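Long-range contact in enolase from the environmental genome shotgun sequencing of the Sargasso Sea (PDB 2QGY), which probably catalyses a magnesium-dependent reaction on a carboxylate substrate, as other members of the enolase superfamily do, though its own substrate is unknown: residues N5-K17 against F71-K83. Sequence-based numbering, arbitrary orientation.
Sequences NQDISIGKLSRLK and FREISNIPNLSIK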
loop_
_atom_site.group_PDB
_atom_site.type_symbol
_atom_site.label_atom_id
_atom_site.label_comp_id
_atom_site.label_asym_id
_atom_site.label_seq_id
_atom_site.Cartn_x
_atom_site.Cartn_y
_atom_site.Cartn_z
ATOM N N ASN A 5 -1.843 -26.245 -12.059
ATOM C CA ASN A 5 -0.355 -26.168 -11.886
ATOM C C ASN A 5 0.040 -25.339 -10.663
ATOM O O ASN A 5 1.176 -25.378 -10.219
ATOM C CB ASN A 5 0.329 -25.636 -13.169
ATOM C CG ASN A 5 0.387 -26.692 -14.293
ATOM O OD1 ASN A 5 0.727 -27.860 -14.056
ATOM N ND2 ASN A 5 0.068 -26.277 -15.514
ATOM N N GLN A 6 -0.908 -24.607 -10.096
ATOM C CA GLN A 6 -0.613 -23.886 -8.866
ATOM C C GLN A 6 -0.581 -24.839 -7.657
ATOM O O GLN A 6 -0.161 -24.464 -6.561
ATOM C CB GLN A 6 -1.541 -22.680 -8.690
ATOM C CG GLN A 6 -2.987 -22.987 -8.654
ATOM C CD GLN A 6 -3.840 -21.756 -8.921
ATOM O OE1 GLN A 6 -3.493 -20.894 -9.747
ATOM N NE2 GLN A 6 -4.971 -21.675 -8.236
ATOM N N ASP A 7 -0.993 -26.088 -7.888
ATOM C CA ASP A 7 -0.953 -27.143 -6.880
ATOM C C ASP A 7 0.326 -27.954 -6.869
ATOM O O ASP A 7 0.447 -28.901 -6.075
ATOM C CB ASP A 7 -2.094 -28.127 -7.108
ATOM C CG ASP A 7 -3.418 -27.566 -6.713
ATOM O OD1 ASP A 7 -3.451 -26.706 -5.797
ATOM O OD2 ASP A 7 -4.428 -27.997 -7.322
ATOM N N ILE A 8 1.254 -27.634 -7.771
ATOM C CA ILE A 8 2.532 -28.353 -7.843
ATOM C C ILE A 8 3.212 -28.314 -6.469
ATOM O O ILE A 8 3.382 -27.245 -5.895
ATOM C CB ILE A 8 3.436 -27.742 -8.917
ATOM C CG1 ILE A 8 2.825 -27.970 -10.308
ATOM C CG2 ILE A 8 4.873 -28.307 -8.809
ATOM C CD1 ILE A 8 3.524 -27.217 -11.440
ATOM N N SER A 9 3.579 -29.477 -5.929
ATOM C CA SER A 9 4.193 -29.516 -4.621
ATOM C C SER A 9 5.654 -29.076 -4.705
ATOM O O SER A 9 6.436 -29.637 -5.477
ATOM C CB SER A 9 4.088 -30.894 -3.968
ATOM O OG SER A 9 4.629 -30.812 -2.649
ATOM N N ILE A 10 5.987 -28.062 -3.913
ATOM C CA ILE A 10 7.320 -27.481 -3.877
ATOM C C ILE A 10 8.089 -28.009 -2.663
ATOM O O ILE A 10 9.299 -28.218 -2.741
ATOM C CB ILE A 10 7.240 -25.907 -3.859
ATOM C CG1 ILE A 10 6.791 -25.382 -5.231
ATOM C CG2 ILE A 10 8.555 -25.261 -3.417
ATOM C CD1 ILE A 10 6.393 -23.903 -5.237
ATOM N N GLY A 11 7.387 -28.200 -1.542
ATOM C CA GLY A 11 8.013 -28.677 -0.312
ATOM C C GLY A 11 8.508 -27.551 0.569
ATOM O O GLY A 11 8.086 -26.407 0.396
ATOM N N LYS A 12 9.388 -27.868 1.523
ATOM C CA LYS A 12 9.962 -26.868 2.420
ATOM C C LYS A 12 11.021 -26.028 1.692
ATOM O O LYS A 12 11.664 -26.501 0.770
ATOM C CB LYS A 12 10.590 -27.526 3.653
ATOM C CG LYS A 12 9.603 -28.127 4.656
ATOM C CD LYS A 12 10.226 -28.197 6.056
ATOM C CE LYS A 12 9.933 -29.523 6.764
ATOM N NZ LYS A 12 8.824 -29.458 7.754
ATOM N N LEU A 13 11.181 -24.775 2.110
ATOM C CA LEU A 13 12.200 -23.907 1.538
ATOM C C LEU A 13 13.392 -23.922 2.438
ATOM O O LEU A 13 13.242 -23.970 3.659
ATOM C CB LEU A 13 11.684 -22.465 1.387
ATOM C CG LEU A 13 10.378 -22.258 0.625
ATOM C CD1 LEU A 13 10.050 -20.776 0.534
ATOM C CD2 LEU A 13 10.446 -22.865 -0.808
ATOM N N SER A 14 14.586 -23.886 1.863
ATOM C CA SER A 14 15.782 -23.924 2.699
ATOM C C SER A 14 16.580 -22.627 2.744
ATOM O O SER A 14 17.178 -22.305 3.782
ATOM C CB SER A 14 16.680 -25.132 2.392
ATOM O OG SER A 14 17.151 -25.111 1.060
ATOM N N ARG A 15 16.571 -21.866 1.645
ATOM C CA ARG A 15 17.462 -20.728 1.567
ATOM C C ARG A 15 16.839 -19.548 0.838
ATOM O O ARG A 15 16.067 -19.742 -0.084
ATOM C CB ARG A 15 18.762 -21.141 0.884
ATOM C CG ARG A 15 19.949 -20.277 1.232
ATOM C CD ARG A 15 21.262 -20.945 0.753
ATOM N NE ARG A 15 21.569 -22.162 1.511
ATOM C CZ ARG A 15 22.558 -22.278 2.399
ATOM N NH1 ARG A 15 23.363 -21.248 2.645
ATOM N NH2 ARG A 15 22.746 -23.433 3.041
ATOM N N LEU A 16 17.177 -18.346 1.312
ATOM C CA LEU A 16 16.818 -17.099 0.628
ATOM C C LEU A 16 18.062 -16.268 0.420
ATOM O O LEU A 16 18.846 -16.076 1.346
ATOM C CB LEU A 16 15.776 -16.305 1.433
ATOM C CG LEU A 16 15.364 -14.886 0.941
ATOM C CD1 LEU A 16 14.601 -14.932 -0.364
ATOM C CD2 LEU A 16 14.528 -14.180 2.022
ATOM N N LYS A 17 18.205 -15.740 -0.794
ATOM C CA LYS A 17 19.147 -14.668 -1.063
ATOM C C LYS A 17 18.406 -13.490 -1.704
ATOM O O LYS A 17 17.540 -13.680 -2.571
ATOM C CB LYS A 17 20.203 -15.164 -2.040
ATOM C CG LYS A 17 21.359 -14.172 -2.313
ATOM C CD LYS A 17 22.103 -13.724 -1.055
ATOM C CE LYS A 17 23.249 -12.744 -1.373
ATOM N NZ LYS A 17 24.501 -13.480 -1.778
ATOM N N PHE A 71 9.435 -15.133 4.082
ATOM C CA PHE A 71 10.151 -16.343 3.794
ATOM C C PHE A 71 10.253 -17.229 5.029
ATOM O O PHE A 71 9.986 -18.423 4.946
ATOM C CB PHE A 71 11.533 -16.026 3.244
ATOM C CG PHE A 71 12.436 -17.216 3.166
ATOM C CD1 PHE A 71 12.345 -18.093 2.091
ATOM C CD2 PHE A 71 13.379 -17.453 4.157
ATOM C CE1 PHE A 71 13.168 -19.186 2.006
ATOM C CE2 PHE A 71 14.207 -18.561 4.073
ATOM C CZ PHE A 71 14.093 -19.417 3.005
ATOM N N ARG A 72 10.634 -16.643 6.158
ATOM C CA ARG A 72 10.785 -17.380 7.414
ATOM C C ARG A 72 9.471 -18.049 7.781
ATOM O O ARG A 72 9.444 -19.228 8.177
ATOM C CB ARG A 72 11.224 -16.452 8.539
ATOM C CG ARG A 72 12.680 -16.031 8.486
ATOM C CD ARG A 72 13.046 -15.254 9.754
ATOM N NE ARG A 72 14.367 -14.638 9.646
ATOM C CZ ARG A 72 14.771 -13.572 10.342
ATOM N NH1 ARG A 72 13.950 -12.965 11.193
ATOM N NH2 ARG A 72 16.001 -13.099 10.173
ATOM N N GLU A 73 8.379 -17.311 7.636
ATOM C CA GLU A 73 7.065 -17.844 7.983
ATOM C C GLU A 73 6.653 -19.016 7.095
ATOM O O GLU A 73 6.075 -19.987 7.562
ATOM C CB GLU A 73 6.018 -16.721 7.953
ATOM C CG GLU A 73 4.603 -17.160 8.321
ATOM C CD GLU A 73 4.449 -17.624 9.783
ATOM O OE1 GLU A 73 5.361 -17.406 10.618
ATOM O OE2 GLU A 73 3.384 -18.198 10.096
ATOM N N ILE A 74 6.961 -18.938 5.813
ATOM C CA ILE A 74 6.527 -19.975 4.888
ATOM C C ILE A 74 7.513 -21.133 4.708
ATOM O O ILE A 74 7.143 -22.150 4.126
ATOM C CB ILE A 74 6.185 -19.384 3.511
ATOM C CG1 ILE A 74 7.466 -18.881 2.832
ATOM C CG2 ILE A 74 5.130 -18.276 3.673
ATOM C CD1 ILE A 74 7.392 -18.782 1.324
ATOM N N SER A 75 8.744 -20.982 5.202
ATOM C CA SER A 75 9.831 -21.939 4.888
ATOM C C SER A 75 9.674 -23.329 5.520
ATOM O O SER A 75 10.315 -24.294 5.074
ATOM C CB SER A 75 11.203 -21.359 5.251
ATOM O OG SER A 75 11.304 -21.127 6.645
ATOM N N ASN A 76 8.835 -23.422 6.550
ATOM C CA ASN A 76 8.632 -24.674 7.291
ATOM C C ASN A 76 7.349 -25.407 6.888
ATOM O O ASN A 76 7.028 -26.462 7.445
ATOM C CB ASN A 76 8.645 -24.406 8.810
ATOM C CG ASN A 76 7.971 -23.071 9.189
ATOM O OD1 ASN A 76 7.614 -22.266 8.321
ATOM N ND2 ASN A 76 7.804 -22.837 10.491
ATOM N N ILE A 77 6.619 -24.832 5.928
ATOM C CA ILE A 77 5.388 -25.428 5.424
ATOM C C ILE A 77 5.776 -26.613 4.541
ATOM O O ILE A 77 6.308 -26.430 3.448
ATOM C CB ILE A 77 4.523 -24.401 4.626
ATOM C CG1 ILE A 77 4.117 -23.209 5.517
ATOM C CG2 ILE A 77 3.315 -25.092 4.005
ATOM C CD1 ILE A 77 3.150 -22.203 4.867
ATOM N N PRO A 78 5.516 -27.845 5.017
ATOM C CA PRO A 78 6.049 -29.037 4.329
ATOM C C PRO A 78 5.475 -29.252 2.931
ATOM O O PRO A 78 6.167 -29.749 2.036
ATOM C CB PRO A 78 5.629 -30.195 5.253
ATOM C CG PRO A 78 4.437 -29.665 6.024
ATOM C CD PRO A 78 4.692 -28.188 6.194
ATOM N N ASN A 79 4.209 -28.909 2.750
ATOM C CA ASN A 79 3.519 -29.171 1.495
ATOM C C ASN A 79 3.239 -27.882 0.717
ATOM O O ASN A 79 2.183 -27.725 0.123
ATOM C CB ASN A 79 2.230 -29.958 1.760
ATOM C CG ASN A 79 1.546 -29.555 3.071
ATOM O OD1 ASN A 79 1.528 -28.369 3.448
ATOM N ND2 ASN A 79 0.978 -30.549 3.778
ATOM N N LEU A 80 4.202 -26.968 0.731
ATOM C CA LEU A 80 4.060 -25.658 0.072
ATOM C C LEU A 80 3.829 -25.755 -1.443
ATOM O O LEU A 80 4.449 -26.566 -2.136
ATOM C CB LEU A 80 5.288 -24.790 0.363
ATOM C CG LEU A 80 5.257 -23.312 -0.047
ATOM C CD1 LEU A 80 4.194 -22.531 0.737
ATOM C CD2 LEU A 80 6.644 -22.694 0.153
ATOM N N SER A 81 2.923 -24.916 -1.938
ATOM C CA SER A 81 2.692 -24.738 -3.358
ATOM C C SER A 81 2.406 -23.258 -3.622
ATOM O O SER A 81 2.259 -22.481 -2.679
ATOM C CB SER A 81 1.501 -25.579 -3.807
ATOM O OG SER A 81 0.283 -25.077 -3.253
ATOM N N ILE A 82 2.345 -22.883 -4.897
ATOM C CA ILE A 82 1.959 -21.513 -5.287
ATOM C C ILE A 82 0.617 -21.189 -4.645
ATOM O O ILE A 82 0.466 -20.150 -3.996
ATOM C CB ILE A 82 1.871 -21.348 -6.806
ATOM C CG1 ILE A 82 3.248 -21.518 -7.440
ATOM C CG2 ILE A 82 1.330 -19.929 -7.191
ATOM C CD1 ILE A 82 3.149 -21.949 -8.897
ATOM N N LYS A 83 -0.335 -22.111 -4.785
ATOM C CA LYS A 83 -1.673 -21.955 -4.194
ATOM C C LYS A 83 -1.658 -21.834 -2.678
ATOM O O LYS A 83 -2.305 -20.937 -2.139
ATOM C CB LYS A 83 -2.606 -23.095 -4.616
ATOM C CG LYS A 83 -4.034 -22.939 -4.094
ATOM C CD LYS A 83 -5.031 -23.745 -4.918
ATOM C CE LYS A 83 -6.356 -23.933 -4.166
ATOM N NZ LYS A 83 -7.246 -24.918 -4.847
HETATM O O HOH W 1 3.251 -24.800 -7.019
#
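L16 and F71 make the tight end of this contact, where strand 13-21 packs against the C-terminal part of helix 60-74 in the N-terminal capping domain of an enolase-superfamily fold. L16 CB stands over the centre of the F71 ring, 3.6 Å from the centroid and only 3° off the ring normal, a CH-pi contact; S75 CB covers the rim of the opposite face. A chi1 of 169° swings the F71 ring away from its own backbone N, leaving one face to L16 while L13 CB meets CE1 obliquely. L13 sends its two methyls to different partners: CD1 presses on I74 CD1 at 3.4 Å, closer than usual for two carbons, while CD2 reaches L80 CD2. I41 of strand 37-43 backs both leucines.

Between this cluster and the N-terminal loop the backbones take over. L13 N donates to S75 O at 3.1 Å, and L80 O receives I10 N almost head-on at 2.8 Å, with G11 N as a weaker second donor. The G11 CA hydrogen adds a CH···O contact to P78 O. Farther on, K83 N bonds to Q6 O at 3.0 Å, whereas water 1 bridges I8 O and I82 N, so at the start of helix 82-93 one N-H is taken directly by the loop and the other through a water.

The outer side is looser. K83, an extended chain, runs alongside D7, its CD 3.5 Å from D7 OD1, but NZ stays 4.3 Å from that oxygen, beyond a salt bridge. K12 crosses P78 with CG against P78 CA, and its bent chain brings NZ near the backbone O of N76.

The contact thus rests mainly on apolar packing of L13 and L16 against F71, I74 and L80, and on main-chain bonds; the D7-K83 charges probably add only a weak, solvent-screened attraction.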